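Local coordinates for protein type I site-specific restriction-modification system, R (Restriction) subunit (Vibrio vulnificus, PDB 3H1T) that is a fragment of a putative restriction subunit that probably binds DNA and ATP and uses two helicase-like domains to translocate DNA, at residues A332-M337 with Y350-N355; T338-P341 with D345-D348; Q183-N188 with P356-S361. All coordinates share one frame; numbering follows the deposited sequence.

Contact 1. Residues A332-M337 with Y350-N355; sequences AFQIGM and YRYFGN
Q334 reaches Y352 with the oxygen of its amide. The tyrosine OH donates to Q334 OE1 over 3.2 Å; it lies in the carbonyl plane on a lone pair, at a C=O...donor angle of 128°. OE1 lies at the edge of the Y352 ring, near its plane, consistent with the 19° between amide and ring planes. Y352 itself is turned with CG anti to the backbone N (chi1 -176°), which carries its hydroxyl across to the strand. The other end of the amide, NE2, makes a weak hydrogen bond to L326 O. Nearer the backbone, Q334 CB approaches the edge of the next ring, 4.4 Å from F353 CE1. Strand 333-338 is an inner strand of the parallel sheet of the first RecA-like domain, between strands 305-308 and 200-205, and the segment 350-355, running out of helix 347-352, packs on one side of it. Two residues on, G336 offers a backbone CH-pi contact: its CA stands 4.2 Å from the centroid of the F353 ring, over the face and displaced toward the rim. Y352 CD1 occupies the opposite face of that phenylalanine, 3.6 Å above the plane of the F353 ring.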
loop_
_atom_site.group_PDB
_atom_site.type_symbol
_atom_site.label_atom_id
_atom_site.label_comp_id
_atom_site.label_asym_id
_atom_site.label_seq_id
_atom_site.Cartn_x
_atom_site.Cartn_y
_atom_site.Cartn_z
ATOM N N ALA A 332 19.708 -17.265 4.424
ATOM C CA ALA A 332 18.470 -16.945 5.132
ATOM C C ALA A 332 17.443 -16.543 4.082
ATOM O O ALA A 332 17.773 -15.822 3.133
ATOM C CB ALA A 332 18.700 -15.798 6.121
ATOM N N PHE A 333 16.211 -17.029 4.226
ATOM C CA PHE A 333 15.169 -16.666 3.267
ATOM C C PHE A 333 15.036 -15.157 3.358
ATOM O O PHE A 333 15.125 -14.588 4.450
ATOM C CB PHE A 333 13.822 -17.312 3.602
ATOM C CG PHE A 333 13.660 -18.711 3.072
ATOM C CD1 PHE A 333 14.201 -19.798 3.753
ATOM C CD2 PHE A 333 12.951 -18.946 1.893
ATOM C CE1 PHE A 333 14.038 -21.105 3.284
ATOM C CE2 PHE A 333 12.778 -20.265 1.400
ATOM C CZ PHE A 333 13.324 -21.344 2.102
ATOM N N GLN A 334 14.821 -14.508 2.219
ATOM C CA GLN A 334 14.706 -13.057 2.196
ATOM C C GLN A 334 13.468 -12.524 1.481
ATOM O O GLN A 334 13.244 -12.834 0.306
ATOM C CB GLN A 334 15.969 -12.473 1.554
ATOM C CG GLN A 334 17.240 -12.720 2.368
ATOM C CD GLN A 334 18.501 -12.377 1.609
ATOM O OE1 GLN A 334 18.499 -11.494 0.747
ATOM N NE2 GLN A 334 19.597 -13.063 1.932
ATOM N N ILE A 335 12.667 -11.723 2.184
ATOM C CA ILE A 335 11.467 -11.120 1.592
ATOM C C ILE A 335 11.648 -9.614 1.529
ATOM O O ILE A 335 11.789 -8.937 2.555
ATOM C CB ILE A 335 10.144 -11.388 2.412
ATOM C CG1 ILE A 335 9.653 -12.814 2.185
ATOM C CG2 ILE A 335 9.033 -10.422 1.974
ATOM C CD1 ILE A 335 10.558 -13.817 2.774
ATOM N N GLY A 336 11.649 -9.088 0.321
ATOM C CA GLY A 336 11.792 -7.662 0.162
ATOM C C GLY A 336 10.470 -6.990 -0.168
ATOM O O GLY A 336 9.647 -7.504 -0.937
HETATM N N MSE A 337 10.244 -5.829 0.429
HETATM C CA MSE A 337 9.031 -5.081 0.164
HETATM C C MSE A 337 9.471 -3.732 -0.383
HETATM O O MSE A 337 10.467 -3.171 0.068
HETATM C CB MSE A 337 8.213 -4.912 1.445
HETATM C CG MSE A 337 7.994 -6.215 2.208
HETATM SE SE MSE A 337 6.555 -6.149 3.488
HETATM C CE MSE A 337 7.368 -5.047 4.867
ATOM N N TYR A 350 14.536 -5.173 -8.602
ATOM C CA TYR A 350 13.793 -6.248 -9.245
ATOM C C TYR A 350 14.701 -7.320 -9.811
ATOM O O TYR A 350 14.243 -8.414 -10.133
ATOM C CB TYR A 350 12.877 -5.679 -10.321
ATOM C CG TYR A 350 11.705 -4.922 -9.723
ATOM C CD1 TYR A 350 11.903 -3.724 -9.021
ATOM C CD2 TYR A 350 10.413 -5.450 -9.770
ATOM C CE1 TYR A 350 10.841 -3.080 -8.379
ATOM C CE2 TYR A 350 9.358 -4.824 -9.126
ATOM C CZ TYR A 350 9.572 -3.644 -8.432
ATOM O OH TYR A 350 8.516 -3.061 -7.778
ATOM N N ARG A 351 15.993 -7.004 -9.920
ATOM C CA ARG A 351 16.988 -7.955 -10.415
ATOM C C ARG A 351 17.455 -8.845 -9.269
ATOM O O ARG A 351 17.635 -10.047 -9.428
ATOM C CB ARG A 351 18.186 -7.213 -11.016
ATOM C CG ARG A 351 17.935 -6.667 -12.413
ATOM C CD ARG A 351 18.970 -5.639 -12.839
ATOM N NE ARG A 351 18.760 -5.173 -14.202
ATOM C CZ ARG A 351 18.993 -3.930 -14.608
ATOM N NH1 ARG A 351 19.446 -3.031 -13.737
ATOM N NH2 ARG A 351 18.770 -3.582 -15.880
ATOM N N TYR A 352 17.651 -8.249 -8.104
ATOM C CA TYR A 352 18.086 -9.017 -6.948
ATOM C C TYR A 352 16.969 -9.883 -6.366
ATOM O O TYR A 352 17.170 -11.070 -6.132
ATOM C CB TYR A 352 18.643 -8.077 -5.875
ATOM C CG TYR A 352 19.212 -8.781 -4.667
ATOM C CD1 TYR A 352 18.391 -9.159 -3.602
ATOM C CD2 TYR A 352 20.573 -9.079 -4.591
ATOM C CE1 TYR A 352 18.920 -9.822 -2.487
ATOM C CE2 TYR A 352 21.113 -9.741 -3.490
ATOM C CZ TYR A 352 20.289 -10.114 -2.446
ATOM O OH TYR A 352 20.834 -10.806 -1.386
ATOM N N PHE A 353 15.783 -9.308 -6.152
ATOM C CA PHE A 353 14.673 -10.071 -5.581
ATOM C C PHE A 353 13.789 -10.751 -6.614
ATOM O O PHE A 353 13.020 -11.643 -6.282
ATOM C CB PHE A 353 13.810 -9.174 -4.687
ATOM C CG PHE A 353 14.512 -8.691 -3.455
ATOM C CD1 PHE A 353 14.700 -9.537 -2.361
ATOM C CD2 PHE A 353 14.971 -7.376 -3.373
ATOM C CE1 PHE A 353 15.335 -9.074 -1.195
ATOM C CE2 PHE A 353 15.607 -6.905 -2.219
ATOM C CZ PHE A 353 15.788 -7.757 -1.127
ATOM N N GLY A 354 13.895 -10.332 -7.865
ATOM C CA GLY A 354 13.084 -10.939 -8.902
ATOM C C GLY A 354 11.734 -10.263 -9.033
ATOM O O GLY A 354 11.459 -9.278 -8.350
ATOM N N ASN A 355 10.878 -10.778 -9.907
ATOM C CA ASN A 355 9.575 -10.174 -10.077
ATOM C C ASN A 355 8.689 -10.384 -8.864
ATOM O O ASN A 355 8.705 -11.446 -8.238
ATOM C CB ASN A 355 8.901 -10.704 -11.330
ATOM C CG ASN A 355 9.549 -10.174 -12.587
ATOM O OD1 ASN A 355 9.935 -8.997 -12.654
ATOM N ND2 ASN A 355 9.656 -11.024 -13.599
#

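Contact 2. Residues T338-P341 with D345-D348; sequences TATP and DNRD
T340, last residue of the T338-A339-T340 sequence that matches helicase motif III of superfamily 2, and P341 after it are gripped by the amide nitrogen of N346, just beyond strand 333-338. The tight part is a single buried cluster. The two N-H groups of N346 ND2 are shared among three acceptors: T340 OG1 at 2.8 Å, P341 O at 2.6 Å and, weakly, T340 O at 3.2 Å. The 2.6 Å value is unusually short and should be read with caution. The first two bonds are bent, with N-H...acceptor angles of 139° and 138°, and both acceptors are tilted from the amide plane. A chi1 of -110°, away from any staggered value, suggests some torsional strain in N346. T338 OG1 and A339 N hydrogen-bond to E310, in the DECH motif II, and S531 of helix 530-537, in the second helicase-like domain, meets T340 OG1 through a weak bond; the cluster thus lies where the two domains face each other. By contrast, the helical side is loose: R347 and D348 are exposed and take no part, D348 OD1 instead forming a salt bridge with R351 NH1.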
loop_
_atom_site.group_PDB
_atom_site.type_symbol
_atom_site.label_atom_id
_atom_site.label_comp_id
_atom_site.label_asym_id
_atom_site.label_seq_id
_atom_site.Cartn_x
_atom_site.Cartn_y
_atom_site.Cartn_z
ATOM N N THR A 338 8.738 -3.222 -1.369
ATOM C CA THR A 338 9.056 -1.941 -1.977
ATOM C C THR A 338 7.746 -1.227 -2.235
ATOM O O THR A 338 6.705 -1.869 -2.343
ATOM C CB THR A 338 9.852 -2.134 -3.300
ATOM O OG1 THR A 338 10.337 -0.864 -3.758
ATOM C CG2 THR A 338 8.980 -2.768 -4.377
ATOM N N ALA A 339 7.776 0.095 -2.320
ATOM C CA ALA A 339 6.552 0.855 -2.543
ATOM C C ALA A 339 6.394 1.365 -3.979
ATOM O O ALA A 339 5.366 1.928 -4.333
ATOM C CB ALA A 339 6.489 2.025 -1.558
ATOM N N THR A 340 7.405 1.158 -4.807
ATOM C CA THR A 340 7.342 1.609 -6.186
ATOM C C THR A 340 7.544 0.413 -7.114
ATOM O O THR A 340 8.313 -0.493 -6.801
ATOM C CB THR A 340 8.413 2.705 -6.440
ATOM O OG1 THR A 340 9.714 2.130 -6.370
ATOM C CG2 THR A 340 8.334 3.774 -5.351
ATOM N N PRO A 341 6.836 0.382 -8.260
ATOM C CA PRO A 341 6.954 -0.727 -9.211
ATOM C C PRO A 341 8.220 -0.613 -10.057
ATOM O O PRO A 341 8.922 0.386 -9.994
ATOM C CB PRO A 341 5.698 -0.582 -10.044
ATOM C CG PRO A 341 5.605 0.899 -10.191
ATOM C CD PRO A 341 5.872 1.383 -8.756
ATOM N N ASP A 345 14.679 3.898 -12.338
ATOM C CA ASP A 345 15.668 4.011 -11.261
ATOM C C ASP A 345 15.663 2.763 -10.373
ATOM O O ASP A 345 16.578 2.523 -9.585
ATOM C CB ASP A 345 15.320 5.263 -10.432
ATOM C CG ASP A 345 13.967 5.137 -9.713
ATOM O OD1 ASP A 345 13.052 4.478 -10.262
ATOM O OD2 ASP A 345 13.818 5.709 -8.610
ATOM N N ASN A 346 14.638 1.949 -10.576
ATOM C CA ASN A 346 14.321 0.734 -9.821
ATOM C C ASN A 346 14.902 -0.652 -10.142
ATOM O O ASN A 346 14.905 -1.534 -9.267
ATOM C CB ASN A 346 12.788 0.597 -9.825
ATOM C CG ASN A 346 12.189 0.845 -8.466
ATOM O OD1 ASN A 346 12.867 1.364 -7.569
ATOM N ND2 ASN A 346 10.919 0.498 -8.299
ATOM N N ARG A 347 15.343 -0.873 -11.375
ATOM C CA ARG A 347 15.838 -2.184 -11.825
ATOM C C ARG A 347 16.698 -3.106 -10.938
ATOM O O ARG A 347 16.414 -4.320 -10.868
ATOM C CB ARG A 347 16.494 -1.988 -13.169
ATOM C CG ARG A 347 15.615 -1.127 -14.058
ATOM C CD ARG A 347 15.734 -1.541 -15.485
ATOM N NE ARG A 347 15.434 -0.437 -16.390
ATOM C CZ ARG A 347 14.216 -0.102 -16.818
ATOM N NH1 ARG A 347 13.136 -0.780 -16.427
ATOM N NH2 ARG A 347 14.083 0.903 -17.675
ATOM N N ASP A 348 17.722 -2.577 -10.263
ATOM C CA ASP A 348 18.541 -3.467 -9.430
ATOM C C ASP A 348 17.737 -4.186 -8.344
ATOM O O ASP A 348 18.065 -5.319 -7.952
ATOM C CB ASP A 348 19.715 -2.714 -8.803
ATOM C CG ASP A 348 20.802 -2.386 -9.817
ATOM O OD1 ASP A 348 20.722 -2.901 -10.961
ATOM O OD2 ASP A 348 21.741 -1.629 -9.463
#

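Contact 3. Residues Q183-N188 with P356-S361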
loop_
_atom_site.group_PDB
_atom_site.type_symbol
_atom_site.label_atom_id
_atom_site.label_comp_id
_atom_site.label_asym_id
_atom_site.label_seq_id
_atom_site.Cartn_x
_atom_site.Cartn_y
_atom_site.Cartn_z
ATOM N N GLN A 183 -3.865 -7.623 1.733
ATOM C CA GLN A 183 -2.791 -7.933 2.682
ATOM C C GLN A 183 -2.704 -9.441 2.842
ATOM O O GLN A 183 -1.623 -10.010 3.017
ATOM C CB GLN A 183 -3.072 -7.279 4.031
ATOM C CG GLN A 183 -3.020 -5.772 3.944
ATOM C CD GLN A 183 -3.476 -5.056 5.200
ATOM O OE1 GLN A 183 -3.144 -3.888 5.403
ATOM N NE2 GLN A 183 -4.249 -5.737 6.037
ATOM N N GLN A 184 -3.863 -10.086 2.783
ATOM C CA GLN A 184 -3.930 -11.524 2.892
ATOM C C GLN A 184 -3.276 -12.182 1.673
ATOM O O GLN A 184 -2.608 -13.203 1.816
ATOM C CB GLN A 184 -5.384 -11.964 3.027
ATOM C CG GLN A 184 -5.993 -11.679 4.386
ATOM C CD GLN A 184 -7.416 -12.169 4.494
ATOM O OE1 GLN A 184 -7.690 -13.325 4.201
ATOM N NE2 GLN A 184 -8.329 -11.297 4.922
ATOM N N ILE A 185 -3.483 -11.616 0.480
ATOM C CA ILE A 185 -2.881 -12.152 -0.735
ATOM C C ILE A 185 -1.379 -12.103 -0.538
ATOM O O ILE A 185 -0.678 -13.094 -0.704
ATOM C CB ILE A 185 -3.193 -11.281 -1.990
ATOM C CG1 ILE A 185 -4.701 -11.088 -2.144
ATOM C CG2 ILE A 185 -2.612 -11.920 -3.235
ATOM C CD1 ILE A 185 -5.463 -12.358 -2.081
ATOM N N ALA A 186 -0.898 -10.925 -0.164
ATOM C CA ALA A 186 0.517 -10.714 0.066
ATOM C C ALA A 186 1.060 -11.721 1.078
ATOM O O ALA A 186 2.018 -12.443 0.805
ATOM C CB ALA A 186 0.749 -9.300 0.563
ATOM N N ILE A 187 0.433 -11.774 2.244
ATOM C CA ILE A 187 0.875 -12.677 3.287
ATOM C C ILE A 187 0.941 -14.141 2.877
ATOM O O ILE A 187 1.951 -14.798 3.106
ATOM C CB ILE A 187 -0.025 -12.549 4.540
ATOM C CG1 ILE A 187 0.090 -11.130 5.109
ATOM C CG2 ILE A 187 0.386 -13.577 5.580
ATOM C CD1 ILE A 187 -1.013 -10.772 6.063
ATOM N N ASN A 188 -0.125 -14.651 2.273
ATOM C CA ASN A 188 -0.184 -16.044 1.851
ATOM C C ASN A 188 0.815 -16.415 0.749
ATOM O O ASN A 188 1.377 -17.512 0.764
ATOM C CB ASN A 188 -1.607 -16.385 1.402
ATOM C CG ASN A 188 -2.586 -16.470 2.570
ATOM O OD1 ASN A 188 -2.290 -16.049 3.691
ATOM N ND2 ASN A 188 -3.765 -17.013 2.302
ATOM N N PRO A 356 7.907 -9.355 -8.516
ATOM C CA PRO A 356 6.994 -9.368 -7.372
ATOM C C PRO A 356 5.995 -10.523 -7.360
ATOM O O PRO A 356 5.481 -10.919 -8.403
ATOM C CB PRO A 356 6.318 -7.998 -7.464
ATOM C CG PRO A 356 6.320 -7.714 -8.957
ATOM C CD PRO A 356 7.712 -8.143 -9.339
ATOM N N ILE A 357 5.738 -11.068 -6.174
ATOM C CA ILE A 357 4.777 -12.160 -6.033
ATOM C C ILE A 357 3.364 -11.574 -5.963
ATOM O O ILE A 357 2.365 -12.267 -6.143
ATOM C CB ILE A 357 5.112 -13.029 -4.781
ATOM C CG1 ILE A 357 5.212 -12.180 -3.516
ATOM C CG2 ILE A 357 6.450 -13.711 -4.994
ATOM C CD1 ILE A 357 3.904 -11.860 -2.880
ATOM N N TYR A 358 3.312 -10.266 -5.721
ATOM C CA TYR A 358 2.069 -9.523 -5.644
ATOM C C TYR A 358 2.342 -8.021 -5.712
ATOM O O TYR A 358 3.365 -7.539 -5.213
ATOM C CB TYR A 358 1.327 -9.852 -4.344
ATOM C CG TYR A 358 -0.036 -9.209 -4.240
ATOM C CD1 TYR A 358 -1.023 -9.475 -5.186
ATOM C CD2 TYR A 358 -0.337 -8.327 -3.210
ATOM C CE1 TYR A 358 -2.286 -8.884 -5.097
ATOM C CE2 TYR A 358 -1.592 -7.723 -3.115
ATOM C CZ TYR A 358 -2.563 -8.009 -4.060
ATOM O OH TYR A 358 -3.808 -7.440 -3.958
ATOM N N THR A 359 1.427 -7.301 -6.355
ATOM C CA THR A 359 1.515 -5.858 -6.483
ATOM C C THR A 359 0.172 -5.226 -6.132
ATOM O O THR A 359 -0.852 -5.583 -6.702
ATOM C CB THR A 359 1.844 -5.400 -7.935
ATOM O OG1 THR A 359 3.159 -5.822 -8.308
ATOM C CG2 THR A 359 1.768 -3.882 -8.028
ATOM N N TYR A 360 0.172 -4.301 -5.176
ATOM C CA TYR A 360 -1.041 -3.575 -4.811
ATOM C C TYR A 360 -0.701 -2.125 -5.108
ATOM O O TYR A 360 -0.008 -1.478 -4.326
ATOM C CB TYR A 360 -1.397 -3.738 -3.328
ATOM C CG TYR A 360 -2.779 -3.198 -3.007
ATOM C CD1 TYR A 360 -3.925 -3.804 -3.527
ATOM C CD2 TYR A 360 -2.943 -2.040 -2.247
ATOM C CE1 TYR A 360 -5.202 -3.267 -3.292
ATOM C CE2 TYR A 360 -4.208 -1.499 -2.010
ATOM C CZ TYR A 360 -5.334 -2.114 -2.538
ATOM O OH TYR A 360 -6.578 -1.569 -2.327
ATOM N N SER A 361 -1.198 -1.610 -6.232
ATOM C CA SER A 361 -0.909 -0.248 -6.672
ATOM C C SER A 361 -1.683 0.866 -5.995
ATOM O O SER A 361 -2.552 0.631 -5.165
ATOM C CB SER A 361 -1.116 -0.133 -8.185
ATOM O OG SER A 361 -2.482 -0.197 -8.541
#
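The Y358 ring carries I185 on one face: the CG2 methyl stands 3.7 Å from the ring centroid and 20° off the ring normal, a CH-pi contact displaced toward the CD1 side of the rim. A186 comes to the CD2 margin of the ring, on the same side of its plane as I185, its CB 4.0 Å from Y358 CD2, and its backbone N approaches the same carbon obliquely. Structurally this is helix-on-sheet packing in the first RecA-like domain. Strand 358-360 is an outermost strand of the parallel sheet, bonded through its backbone to strand 200-205, and helix 181-195 lies against it, although 167 residues separate the two segments in sequence. The chains approach most closely at A186 and Y358, whose CA atoms are 6.0 Å apart, a spacing permitted by the small alanine side chain. Y358 has CG anti to its backbone N (chi1 -175°), which swings the ring toward the helix and across I185. In I185 it is CG2 that stands anti to the backbone N, which points the branch methyl at the ring, with CB close behind it (3.9 Å from Y358 CZ). No hydrogen bond joins the segments themselves, but R189, one turn on, donates through NH1 to I357 O. The I357 side chain adds a loose van der Waals contact of its methyl with a carbonyl oxygen, CD1 lying 4.2 Å from A186 O.

How the contacts relate
The three contacts are nested along the chain: contact 2 lies inside the loop closed by contact 1, and both lie inside the loop closed by contact 3. Contacts 1 and 2 share helix 347-352, have centres 11 Å apart and meet at Y350, whose OH is 2.8 Å from T340 O in a probable hydrogen bond; T204 OG1 is a further partner of that hydroxyl. Contact 3 reaches the same parallel sheet as contact 1, with centres about 14 Å apart, touching it where Y350 CE2 lies 3.7 Å from P356 CD. Contacts 2 and 3 do not touch, their nearest atoms being about 6 Å apart. Contact 2 is the one bonded to E310 of motif II, the probable ATPase site.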